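Local coordinates for protein beta-galacturonidase (Eisenbergiella tayi, PDB 6NCW) that hydrolyses beta-linked galacturonides as a glycoside hydrolase of family 2, and probably has some beta-glucuronidase activity as well, at residues S124-Y132 with E333-E341; P438-Q448 with E493-G503. All coordinates share one frame; numbering follows the deposited sequence.

Contact 1: S124-Y132 with E333-E341. With GOL (glycerol), chain G.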
loop_
_atom_site.group_PDB
_atom_site.type_symbol
_atom_site.label_atom_id
_atom_site.label_comp_id
_atom_site.label_asym_id
_atom_site.label_seq_id
_atom_site.Cartn_x
_atom_site.Cartn_y
_atom_site.Cartn_z
ATOM N N SER A 124 -0.870 -34.296 -18.528
ATOM C CA SER A 124 -1.853 -33.577 -17.722
ATOM C C SER A 124 -2.734 -32.742 -18.642
ATOM O O SER A 124 -2.290 -31.719 -19.172
ATOM C CB SER A 124 -1.150 -32.711 -16.683
ATOM O OG SER A 124 -2.095 -31.947 -15.959
ATOM N N ALA A 125 -3.986 -33.166 -18.826
ATOM C CA ALA A 125 -4.879 -32.453 -19.735
ATOM C C ALA A 125 -5.756 -31.422 -19.036
ATOM O O ALA A 125 -6.266 -30.506 -19.699
ATOM C CB ALA A 125 -5.767 -33.442 -20.498
ATOM N N LEU A 126 -5.941 -31.545 -17.723
ATOM C CA LEU A 126 -6.784 -30.629 -16.965
ATOM C C LEU A 126 -5.956 -29.548 -16.272
ATOM O O LEU A 126 -6.222 -28.352 -16.432
ATOM C CB LEU A 126 -7.622 -31.435 -15.945
ATOM C CG LEU A 126 -8.433 -32.596 -16.551
ATOM C CD1 LEU A 126 -9.304 -33.285 -15.496
ATOM C CD2 LEU A 126 -9.290 -32.136 -17.713
ATOM N N HIS A 127 -4.936 -29.952 -15.517
ATOM C CA HIS A 127 -3.980 -29.018 -14.941
ATOM C C HIS A 127 -3.013 -28.562 -16.020
ATOM O O HIS A 127 -2.168 -29.346 -16.457
ATOM C CB HIS A 127 -3.225 -29.668 -13.791
ATOM C CG HIS A 127 -4.082 -29.934 -12.607
ATOM N ND1 HIS A 127 -4.275 -29.002 -11.613
ATOM C CD2 HIS A 127 -4.832 -31.012 -12.274
ATOM C CE1 HIS A 127 -5.086 -29.506 -10.701
ATOM N NE2 HIS A 127 -5.435 -30.727 -11.074
ATOM N N VAL A 128 -3.146 -27.301 -16.438
ATOM C CA VAL A 128 -2.344 -26.653 -17.481
ATOM C C VAL A 128 -1.990 -25.238 -17.015
ATOM O O VAL A 128 -2.573 -24.758 -16.032
ATOM C CB VAL A 128 -3.108 -26.604 -18.816
ATOM C CG1 VAL A 128 -3.423 -28.023 -19.336
ATOM C CG2 VAL A 128 -4.374 -25.787 -18.660
ATOM N N PRO A 129 -1.059 -24.529 -17.661
ATOM C CA PRO A 129 -0.903 -23.104 -17.346
ATOM C C PRO A 129 -2.247 -22.430 -17.564
ATOM O O PRO A 129 -2.874 -22.608 -18.608
ATOM C CB PRO A 129 0.159 -22.623 -18.346
ATOM C CG PRO A 129 0.906 -23.915 -18.741
ATOM C CD PRO A 129 -0.185 -24.929 -18.782
ATOM N N ASN A 130 -2.736 -21.748 -16.532
ATOM C CA ASN A 130 -4.121 -21.307 -16.545
ATOM C C ASN A 130 -4.282 -20.107 -15.616
ATOM O O ASN A 130 -3.347 -19.702 -14.913
ATOM C CB ASN A 130 -5.051 -22.456 -16.143
ATOM C CG ASN A 130 -6.352 -22.471 -16.954
ATOM O OD1 ASN A 130 -6.853 -21.423 -17.410
ATOM N ND2 ASN A 130 -6.894 -23.666 -17.149
ATOM N N ASP A 131 -5.505 -19.558 -15.605
ATOM C CA ASP A 131 -5.894 -18.398 -14.798
ATOM C C ASP A 131 -6.229 -18.772 -13.350
ATOM O O ASP A 131 -7.171 -18.240 -12.748
ATOM C CB ASP A 131 -7.071 -17.694 -15.484
ATOM C CG ASP A 131 -7.326 -16.272 -14.937
ATOM O OD1 ASP A 131 -8.476 -15.808 -14.937
ATOM O OD2 ASP A 131 -6.380 -15.603 -14.507
ATOM N N TYR A 132 -5.464 -19.701 -12.786
ATOM C CA TYR A 132 -5.480 -20.094 -11.386
ATOM C C TYR A 132 -4.294 -21.038 -11.203
ATOM O O TYR A 132 -3.759 -21.577 -12.178
ATOM C CB TYR A 132 -6.805 -20.782 -10.971
ATOM C CG TYR A 132 -7.093 -22.086 -11.720
ATOM C CD1 TYR A 132 -7.627 -22.056 -13.012
ATOM C CD2 TYR A 132 -6.835 -23.339 -11.136
ATOM C CE1 TYR A 132 -7.899 -23.226 -13.706
ATOM C CE2 TYR A 132 -7.103 -24.517 -11.823
ATOM C CZ TYR A 132 -7.626 -24.445 -13.114
ATOM O OH TYR A 132 -7.891 -25.578 -13.823
ATOM N N GLU A 333 -18.805 -27.956 -10.382
ATOM C CA GLU A 333 -18.459 -28.347 -11.745
ATOM C C GLU A 333 -17.214 -29.229 -11.762
ATOM O O GLU A 333 -16.442 -29.259 -10.804
ATOM C CB GLU A 333 -18.254 -27.118 -12.657
ATOM C CG GLU A 333 -17.186 -26.106 -12.204
ATOM C CD GLU A 333 -17.250 -24.827 -13.038
ATOM O OE1 GLU A 333 -16.201 -24.161 -13.225
ATOM O OE2 GLU A 333 -18.370 -24.485 -13.499
ATOM N N ASN A 334 -17.034 -29.966 -12.866
ATOM C CA ASN A 334 -15.831 -30.766 -13.036
ATOM C C ASN A 334 -14.630 -29.855 -13.304
ATOM O O ASN A 334 -14.767 -28.649 -13.530
ATOM C CB ASN A 334 -16.004 -31.811 -14.150
ATOM C CG ASN A 334 -16.050 -31.225 -15.570
ATOM O OD1 ASN A 334 -16.382 -30.058 -15.798
ATOM N ND2 ASN A 334 -15.729 -32.067 -16.540
ATOM N N HIS A 335 -13.438 -30.438 -13.235
ATOM C CA HIS A 335 -12.219 -29.642 -13.311
ATOM C C HIS A 335 -11.878 -29.373 -14.773
ATOM O O HIS A 335 -11.361 -30.249 -15.469
ATOM C CB HIS A 335 -11.062 -30.334 -12.606
ATOM C CG HIS A 335 -9.770 -29.598 -12.759
ATOM N ND1 HIS A 335 -8.542 -30.215 -12.684
ATOM C CD2 HIS A 335 -9.520 -28.291 -13.011
ATOM C CE1 HIS A 335 -7.586 -29.314 -12.867
ATOM N NE2 HIS A 335 -8.156 -28.137 -13.067
ATOM N N ALA A 336 -12.165 -28.153 -15.235
ATOM C CA ALA A 336 -11.812 -27.698 -16.576
ATOM C C ALA A 336 -12.003 -26.184 -16.650
ATOM O O ALA A 336 -12.998 -25.667 -16.135
ATOM C CB ALA A 336 -12.677 -28.389 -17.633
ATOM N N ARG A 337 -11.076 -25.477 -17.306
ATOM C CA ARG A 337 -11.272 -24.042 -17.537
ATOM C C ARG A 337 -10.590 -23.590 -18.824
ATOM O O ARG A 337 -9.356 -23.635 -18.926
ATOM C CB ARG A 337 -10.757 -23.203 -16.361
ATOM C CG ARG A 337 -10.939 -21.696 -16.581
ATOM C CD ARG A 337 -9.699 -20.807 -16.152
ATOM N NE ARG A 337 -9.878 -19.484 -16.748
ATOM C CZ ARG A 337 -9.567 -19.167 -18.005
ATOM N NH1 ARG A 337 -8.978 -20.049 -18.810
ATOM N NH2 ARG A 337 -9.833 -17.951 -18.452
ATOM N N GLY A 338 -11.392 -23.124 -19.781
ATOM C CA GLY A 338 -10.873 -22.378 -20.918
ATOM C C GLY A 338 -10.093 -23.203 -21.916
ATOM O O GLY A 338 -9.218 -22.670 -22.607
ATOM N N LEU A 339 -10.360 -24.501 -21.996
ATOM C CA LEU A 339 -9.534 -25.371 -22.816
ATOM C C LEU A 339 -9.953 -25.239 -24.273
ATOM O O LEU A 339 -11.143 -25.320 -24.599
ATOM C CB LEU A 339 -9.633 -26.819 -22.336
ATOM C CG LEU A 339 -9.113 -27.010 -20.900
ATOM C CD1 LEU A 339 -9.429 -28.393 -20.374
ATOM C CD2 LEU A 339 -7.612 -26.743 -20.804
ATOM N N SER A 340 -8.972 -25.006 -25.142
ATOM C CA SER A 340 -9.217 -24.929 -26.571
ATOM C C SER A 340 -9.604 -26.301 -27.127
ATOM O O SER A 340 -9.462 -27.346 -26.475
ATOM C CB SER A 340 -7.975 -24.408 -27.294
ATOM O OG SER A 340 -6.886 -25.320 -27.113
ATOM N N GLU A 341 -10.107 -26.283 -28.363
ATOM C CA GLU A 341 -10.353 -27.524 -29.084
ATOM C C GLU A 341 -9.094 -28.394 -29.122
ATOM O O GLU A 341 -9.153 -29.604 -28.857
ATOM C CB GLU A 341 -10.851 -27.198 -30.497
ATOM C CG GLU A 341 -11.219 -28.423 -31.288
ATOM C CD GLU A 341 -11.586 -28.122 -32.741
ATOM O OE1 GLU A 341 -11.736 -26.935 -33.120
ATOM O OE2 GLU A 341 -11.731 -29.100 -33.503
HETATM C C1 GOL G . -13.095 -17.720 -16.791
HETATM O O1 GOL G . -14.167 -18.609 -16.705
HETATM C C2 GOL G . -12.563 -17.428 -15.348
HETATM O O2 GOL G . -11.681 -18.396 -14.908
HETATM C C3 GOL G . -11.812 -16.077 -15.452
HETATM O O3 GOL G . -10.618 -16.285 -16.203
HETATM O O HOH W 1 -8.452 -26.330 -16.546
#

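Contact 2: P438-Q448 with E493-G503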
loop_
_atom_site.group_PDB
_atom_site.type_symbol
_atom_site.label_atom_id
_atom_site.label_comp_id
_atom_site.label_asym_id
_atom_site.label_seq_id
_atom_site.Cartn_x
_atom_site.Cartn_y
_atom_site.Cartn_z
ATOM N N PRO A 438 -22.830 -0.750 -22.725
ATOM C CA PRO A 438 -23.735 -0.812 -21.568
ATOM C C PRO A 438 -24.154 -2.247 -21.269
ATOM O O PRO A 438 -24.481 -3.023 -22.173
ATOM C CB PRO A 438 -24.923 0.043 -22.007
ATOM C CG PRO A 438 -24.301 1.038 -22.978
ATOM C CD PRO A 438 -23.262 0.242 -23.723
ATOM N N VAL A 439 -24.147 -2.602 -19.983
ATOM C CA VAL A 439 -24.420 -3.991 -19.606
ATOM C C VAL A 439 -25.802 -4.429 -20.088
ATOM O O VAL A 439 -25.985 -5.558 -20.568
ATOM C CB VAL A 439 -24.276 -4.183 -18.085
ATOM C CG1 VAL A 439 -24.475 -5.662 -17.747
ATOM C CG2 VAL A 439 -22.919 -3.706 -17.612
ATOM N N GLU A 440 -26.794 -3.548 -19.967
ATOM C CA GLU A 440 -28.152 -3.896 -20.378
ATOM C C GLU A 440 -28.215 -4.276 -21.855
ATOM O O GLU A 440 -28.933 -5.209 -22.228
ATOM C CB GLU A 440 -29.084 -2.727 -20.096
ATOM C CG GLU A 440 -30.519 -3.133 -20.006
ATOM C CD GLU A 440 -31.303 -2.191 -19.121
ATOM O OE1 GLU A 440 -31.262 -0.965 -19.397
ATOM O OE2 GLU A 440 -31.922 -2.684 -18.139
ATOM N N ASP A 441 -27.475 -3.561 -22.707
ATOM C CA ASP A 441 -27.520 -3.825 -24.145
ATOM C C ASP A 441 -26.839 -5.139 -24.483
ATOM O O ASP A 441 -27.351 -5.924 -25.285
ATOM C CB ASP A 441 -26.852 -2.685 -24.923
ATOM C CG ASP A 441 -27.510 -1.333 -24.671
ATOM O OD1 ASP A 441 -28.577 -1.314 -24.027
ATOM O OD2 ASP A 441 -26.955 -0.299 -25.116
ATOM N N TYR A 442 -25.674 -5.379 -23.894
ATOM C CA TYR A 442 -24.952 -6.621 -24.126
ATOM C C TYR A 442 -25.783 -7.815 -23.676
ATOM O O TYR A 442 -25.929 -8.804 -24.403
ATOM C CB TYR A 442 -23.620 -6.556 -23.375
ATOM C CG TYR A 442 -22.602 -7.567 -23.791
ATOM C CD1 TYR A 442 -22.358 -8.694 -23.016
ATOM C CD2 TYR A 442 -21.856 -7.386 -24.949
ATOM C CE1 TYR A 442 -21.397 -9.624 -23.381
ATOM C CE2 TYR A 442 -20.898 -8.318 -25.334
ATOM C CZ TYR A 442 -20.671 -9.424 -24.546
ATOM O OH TYR A 442 -19.723 -10.342 -24.928
ATOM N N LEU A 443 -26.364 -7.717 -22.482
ATOM C CA LEU A 443 -27.144 -8.806 -21.923
ATOM C C LEU A 443 -28.399 -9.067 -22.752
ATOM O O LEU A 443 -28.764 -10.227 -22.990
ATOM C CB LEU A 443 -27.491 -8.472 -20.471
ATOM C CG LEU A 443 -28.252 -9.487 -19.645
ATOM C CD1 LEU A 443 -27.604 -10.873 -19.778
ATOM C CD2 LEU A 443 -28.266 -9.021 -18.206
ATOM N N ASP A 444 -29.063 -8.001 -23.212
ATOM C CA ASP A 444 -30.258 -8.167 -24.039
ATOM C C ASP A 444 -29.928 -8.793 -25.387
ATOM O O ASP A 444 -30.655 -9.672 -25.865
ATOM C CB ASP A 444 -30.952 -6.816 -24.226
ATOM C CG ASP A 444 -31.626 -6.331 -22.943
ATOM O OD1 ASP A 444 -31.709 -7.130 -21.974
ATOM O OD2 ASP A 444 -32.065 -5.160 -22.899
ATOM N N GLU A 445 -28.838 -8.362 -26.012
ATOM C CA GLU A 445 -28.440 -8.951 -27.285
ATOM C C GLU A 445 -28.148 -10.443 -27.137
ATOM O O GLU A 445 -28.569 -11.251 -27.974
ATOM C CB GLU A 445 -27.225 -8.214 -27.841
ATOM C CG GLU A 445 -26.514 -9.008 -28.911
ATOM C CD GLU A 445 -25.306 -8.295 -29.497
ATOM O OE1 GLU A 445 -24.516 -8.959 -30.204
ATOM O OE2 GLU A 445 -25.154 -7.077 -29.273
ATOM N N LEU A 446 -27.437 -10.829 -26.070
ATOM C CA LEU A 446 -27.171 -12.247 -25.812
ATOM C C LEU A 446 -28.457 -13.011 -25.512
ATOM O O LEU A 446 -28.677 -14.109 -26.040
ATOM C CB LEU A 446 -26.187 -12.396 -24.654
ATOM C CG LEU A 446 -25.943 -13.837 -24.158
ATOM C CD1 LEU A 446 -25.373 -14.755 -25.255
ATOM C CD2 LEU A 446 -25.030 -13.830 -22.923
ATOM N N TYR A 447 -29.319 -12.449 -24.662
ATOM C CA TYR A 447 -30.525 -13.170 -24.256
ATOM C C TYR A 447 -31.455 -13.403 -25.441
ATOM O O TYR A 447 -31.955 -14.516 -25.644
ATOM C CB TYR A 447 -31.261 -12.419 -23.148
ATOM C CG TYR A 447 -32.384 -13.256 -22.596
ATOM C CD1 TYR A 447 -32.115 -14.372 -21.807
ATOM C CD2 TYR A 447 -33.710 -12.975 -22.911
ATOM C CE1 TYR A 447 -33.131 -15.161 -21.315
ATOM C CE2 TYR A 447 -34.739 -13.766 -22.424
ATOM C CZ TYR A 447 -34.443 -14.856 -21.632
ATOM O OH TYR A 447 -35.462 -15.648 -21.153
ATOM N N GLN A 448 -31.680 -12.362 -26.243
ATOM C CA GLN A 448 -32.530 -12.484 -27.422
ATOM C C GLN A 448 -31.986 -13.520 -28.396
ATOM O O GLN A 448 -32.740 -14.349 -28.911
ATOM C CB GLN A 448 -32.673 -11.118 -28.092
ATOM C CG GLN A 448 -34.065 -10.520 -27.998
ATOM C CD GLN A 448 -34.507 -10.220 -26.571
ATOM O OE1 GLN A 448 -34.062 -9.239 -25.962
ATOM N NE2 GLN A 448 -35.406 -11.057 -26.035
ATOM N N GLU A 493 -23.547 -1.168 -12.022
ATOM C CA GLU A 493 -24.258 -1.302 -13.289
ATOM C C GLU A 493 -24.485 -2.764 -13.674
ATOM O O GLU A 493 -25.548 -3.114 -14.198
ATOM C CB GLU A 493 -23.491 -0.586 -14.402
ATOM C CG GLU A 493 -24.245 -0.657 -15.730
ATOM C CD GLU A 493 -23.500 -0.051 -16.910
ATOM O OE1 GLU A 493 -22.423 0.553 -16.688
ATOM O OE2 GLU A 493 -24.000 -0.196 -18.059
ATOM N N GLN A 494 -23.484 -3.621 -13.467
ATOM C CA GLN A 494 -23.618 -5.040 -13.825
ATOM C C GLN A 494 -24.739 -5.728 -13.057
ATOM O O GLN A 494 -25.524 -6.484 -13.639
ATOM C CB GLN A 494 -22.290 -5.767 -13.585
ATOM C CG GLN A 494 -21.224 -5.369 -14.598
ATOM C CD GLN A 494 -19.848 -5.858 -14.216
ATOM O OE1 GLN A 494 -19.640 -6.309 -13.092
ATOM N NE2 GLN A 494 -18.898 -5.783 -15.153
ATOM N N LEU A 495 -24.830 -5.484 -11.746
ATOM C CA LEU A 495 -25.822 -6.184 -10.939
ATOM C C LEU A 495 -27.220 -5.652 -11.223
ATOM O O LEU A 495 -28.191 -6.424 -11.284
ATOM C CB LEU A 495 -25.479 -6.057 -9.448
ATOM C CG LEU A 495 -24.251 -6.866 -8.958
ATOM C CD1 LEU A 495 -23.939 -6.567 -7.508
ATOM C CD2 LEU A 495 -24.435 -8.381 -9.120
ATOM N N GLN A 496 -27.338 -4.333 -11.397
ATOM C CA GLN A 496 -28.622 -3.739 -11.746
ATOM C C GLN A 496 -29.175 -4.353 -13.030
ATOM O O GLN A 496 -30.366 -4.668 -13.110
ATOM C CB GLN A 496 -28.462 -2.220 -11.857
ATOM C CG GLN A 496 -29.458 -1.504 -12.752
ATOM C CD GLN A 496 -30.885 -1.504 -12.219
ATOM O OE1 GLN A 496 -31.116 -1.482 -11.000
ATOM N NE2 GLN A 496 -31.862 -1.528 -13.143
ATOM N N ALA A 497 -28.313 -4.618 -14.014
ATOM C CA ALA A 497 -28.802 -5.175 -15.270
ATOM C C ALA A 497 -29.233 -6.634 -15.112
ATOM O O ALA A 497 -30.313 -7.010 -15.575
ATOM C CB ALA A 497 -27.752 -5.031 -16.367
ATOM N N VAL A 498 -28.409 -7.479 -14.468
ATOM C CA VAL A 498 -28.738 -8.905 -14.403
ATOM C C VAL A 498 -30.038 -9.128 -13.632
ATOM O O VAL A 498 -30.879 -9.935 -14.033
ATOM C CB VAL A 498 -27.570 -9.734 -13.803
ATOM C CG1 VAL A 498 -26.323 -9.616 -14.671
ATOM C CG2 VAL A 498 -27.243 -9.294 -12.388
ATOM N N PHE A 499 -30.235 -8.405 -12.530
ATOM C CA PHE A 499 -31.438 -8.578 -11.727
ATOM C C PHE A 499 -32.691 -7.977 -12.361
ATOM O O PHE A 499 -33.792 -8.274 -11.896
ATOM C CB PHE A 499 -31.209 -7.987 -10.334
ATOM C CG PHE A 499 -30.329 -8.840 -9.468
ATOM C CD1 PHE A 499 -30.588 -10.198 -9.326
ATOM C CD2 PHE A 499 -29.227 -8.305 -8.835
ATOM C CE1 PHE A 499 -29.767 -11.013 -8.542
ATOM C CE2 PHE A 499 -28.391 -9.115 -8.045
ATOM C CZ PHE A 499 -28.677 -10.471 -7.892
ATOM N N SER A 500 -32.566 -7.162 -13.407
ATOM C CA SER A 500 -33.728 -6.662 -14.128
ATOM C C SER A 500 -33.917 -7.329 -15.488
ATOM O O SER A 500 -34.846 -6.967 -16.215
ATOM C CB SER A 500 -33.637 -5.140 -14.284
ATOM O OG SER A 500 -32.530 -4.773 -15.076
ATOM N N ARG A 501 -33.083 -8.308 -15.839
ATOM C CA ARG A 501 -33.226 -9.052 -17.087
ATOM C C ARG A 501 -34.300 -10.131 -16.906
ATOM O O ARG A 501 -34.072 -11.144 -16.234
ATOM C CB ARG A 501 -31.875 -9.646 -17.477
ATOM C CG ARG A 501 -31.847 -10.504 -18.730
ATOM C CD ARG A 501 -32.334 -9.748 -19.967
ATOM N NE ARG A 501 -33.699 -10.142 -20.290
ATOM C CZ ARG A 501 -34.387 -9.709 -21.342
ATOM N NH1 ARG A 501 -33.841 -8.851 -22.200
ATOM N NH2 ARG A 501 -35.626 -10.145 -21.532
ATOM N N GLU A 502 -35.480 -9.906 -17.481
ATOM C CA GLU A 502 -36.544 -10.903 -17.420
ATOM C C GLU A 502 -36.097 -12.184 -18.094
ATOM O O GLU A 502 -35.558 -12.156 -19.205
ATOM C CB GLU A 502 -37.816 -10.385 -18.104
ATOM C CG GLU A 502 -38.858 -9.837 -17.139
ATOM C CD GLU A 502 -40.000 -9.122 -17.864
ATOM O OE1 GLU A 502 -40.461 -9.639 -18.916
ATOM O OE2 GLU A 502 -40.418 -8.035 -17.393
ATOM N N GLY A 503 -36.349 -13.306 -17.427
ATOM C CA GLY A 503 -35.893 -14.604 -17.874
ATOM C C GLY A 503 -34.571 -15.046 -17.275
ATOM O O GLY A 503 -34.126 -16.163 -17.553
HETATM O O HOH W 2 -26.574 -1.229 -18.285
HETATM O O HOH W 3 -31.303 -5.788 -17.966
HETATM O O HOH W 4 -30.173 -1.864 -15.746
HETATM O O HOH W 5 -34.669 -17.735 -19.593
#

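Contact 1: S124-Y132 with E333-E341
Asn130 and Arg337 are joined by two hydrogen bonds. Asn130 ND2 gives a nearly straight one to Arg337 O, 3.0 Å away, in the carbonyl plane and on a lone pair. Arg337 NH1 returns a weak, bent bond to Asn130 OD1; the amide and guanidinium planes stand 79° apart. OD1 also takes the backbone N-H of Asp131. Together the bonds at ND2 and OD1 hold the amide's rotation. Tyr132 OH and His335 NE2 form a short bond of 2.7 Å, NE2 lying at the edge of the tyrosine ring. A water sits among Leu126 O, Tyr132 OH and Arg337 N, the last bond being weak.

The two histidines make a T-shaped pair. His335 sends CE1 over the centre of the His127 ring, 3.1 Å above its plane. With CG anti to the backbone N (chi1 175°), His335 reaches across to both His127 and Tyr132. His335 ND1 is hydrogen-bonded to Asn93 OD1, and His127 ND1 to Ser134 OG.

Leu126 CB packs against the His335 ring, 3.6 Å from ND1. The apolar pair is Val128 CG2 and Leu339 CD2, 4.0 Å apart.

Asp131 and Arg337 meet at the ligand. Asp131 CB covers one guanidinium face. Asp131 OD1 is 4.3 Å from Arg337 NE with no N-H aimed at it, so the opposite charges are near without a salt bridge. Glycerol links them: its O3 donates to Asp131 OD1 (2.5 Å), and Arg337 NE and NH2 donate to its O2 and O3. Arg525 and Asn530 also hold the Asp131 carboxylate.

Both Asp131 and Arg337 bind galacturonate in this enzyme, and here glycerol occupies part of that site. Asn130 probably helps to position the arginine, mainly by holding its backbone O. The chemistry implies a polar sugar pocket whose wall is built jointly by a barrel loop and a loop from the N-terminal beta-sheet region.

Contact 2: P438-Q448 with E493-G503
Arg501 packs mainly against three side chains of helix 439-448. Its NH1 forms a salt bridge to Asp444 OD1 at 2.7 Å. The oxygen lies near the guanidinium plane, but the nitrogen comes from above the carboxylate plane, and the two planes are 83° apart. Tyr447 CD2 sits over the centre of one guanidinium face, with the ring turned 25° from it. Leu443 packs CD2 on Arg501 CB, at 3.7 Å.

Further toward the N-terminal end of this helix, Val439 CG1 touches Ala497 CB at 3.6 Å, and Val439 CG2 rests on Gln494 CG. The small alanine lets the backbones come close there. Val439 N, at the first turn, donates to Glu493 OE2 (3.1 Å) from above the carboxylate plane. A water joins the same oxygen to Glu440 N. The negative carboxylate probably suits this helix start, and its OE1 is paired with Lys432.

The next shell holds these groups in place. Arg501 NE and NH2 grip Glu502 O side-on, which holds the guanidinium in place. The arginine chain bends at chi2 and again at chi3 to bring it there. Glu502 O also lies over a face of the Tyr447 ring. A water bridges Tyr447 OH and Gly503 O, and Phe461 meets the ring edge-to-face. Leu443 and Val498 both rest on Ile463 of strand 461-466.

The axes of helices 439-448 and 493-500 come within 9.2 Å and cross at -36°. Such side-by-side packing of helices over parallel strands is characteristic of the outer layer of a TIM barrel.

How the contacts relate
From the N terminus, the chain first builds antiparallel sheets. Contact 1 opens in the loop between strands 109-117 and 142-147. It closes some 200 residues later, after the immunoglobulin-like beta-sandwich and the first barrel strands, in the loop following strand 329-333. Contact 2 then opens at helix 439-453 and closes a short loop of 44 residues, which contains strand 461-466, at the end of helix 484-500. The two are in series and neither nest nor cross. Their centres are 28 Å apart. Contact 1 ties the N-terminal region to the barrel at the sugar site; contact 2 joins neighbouring helices on the barrel's outside.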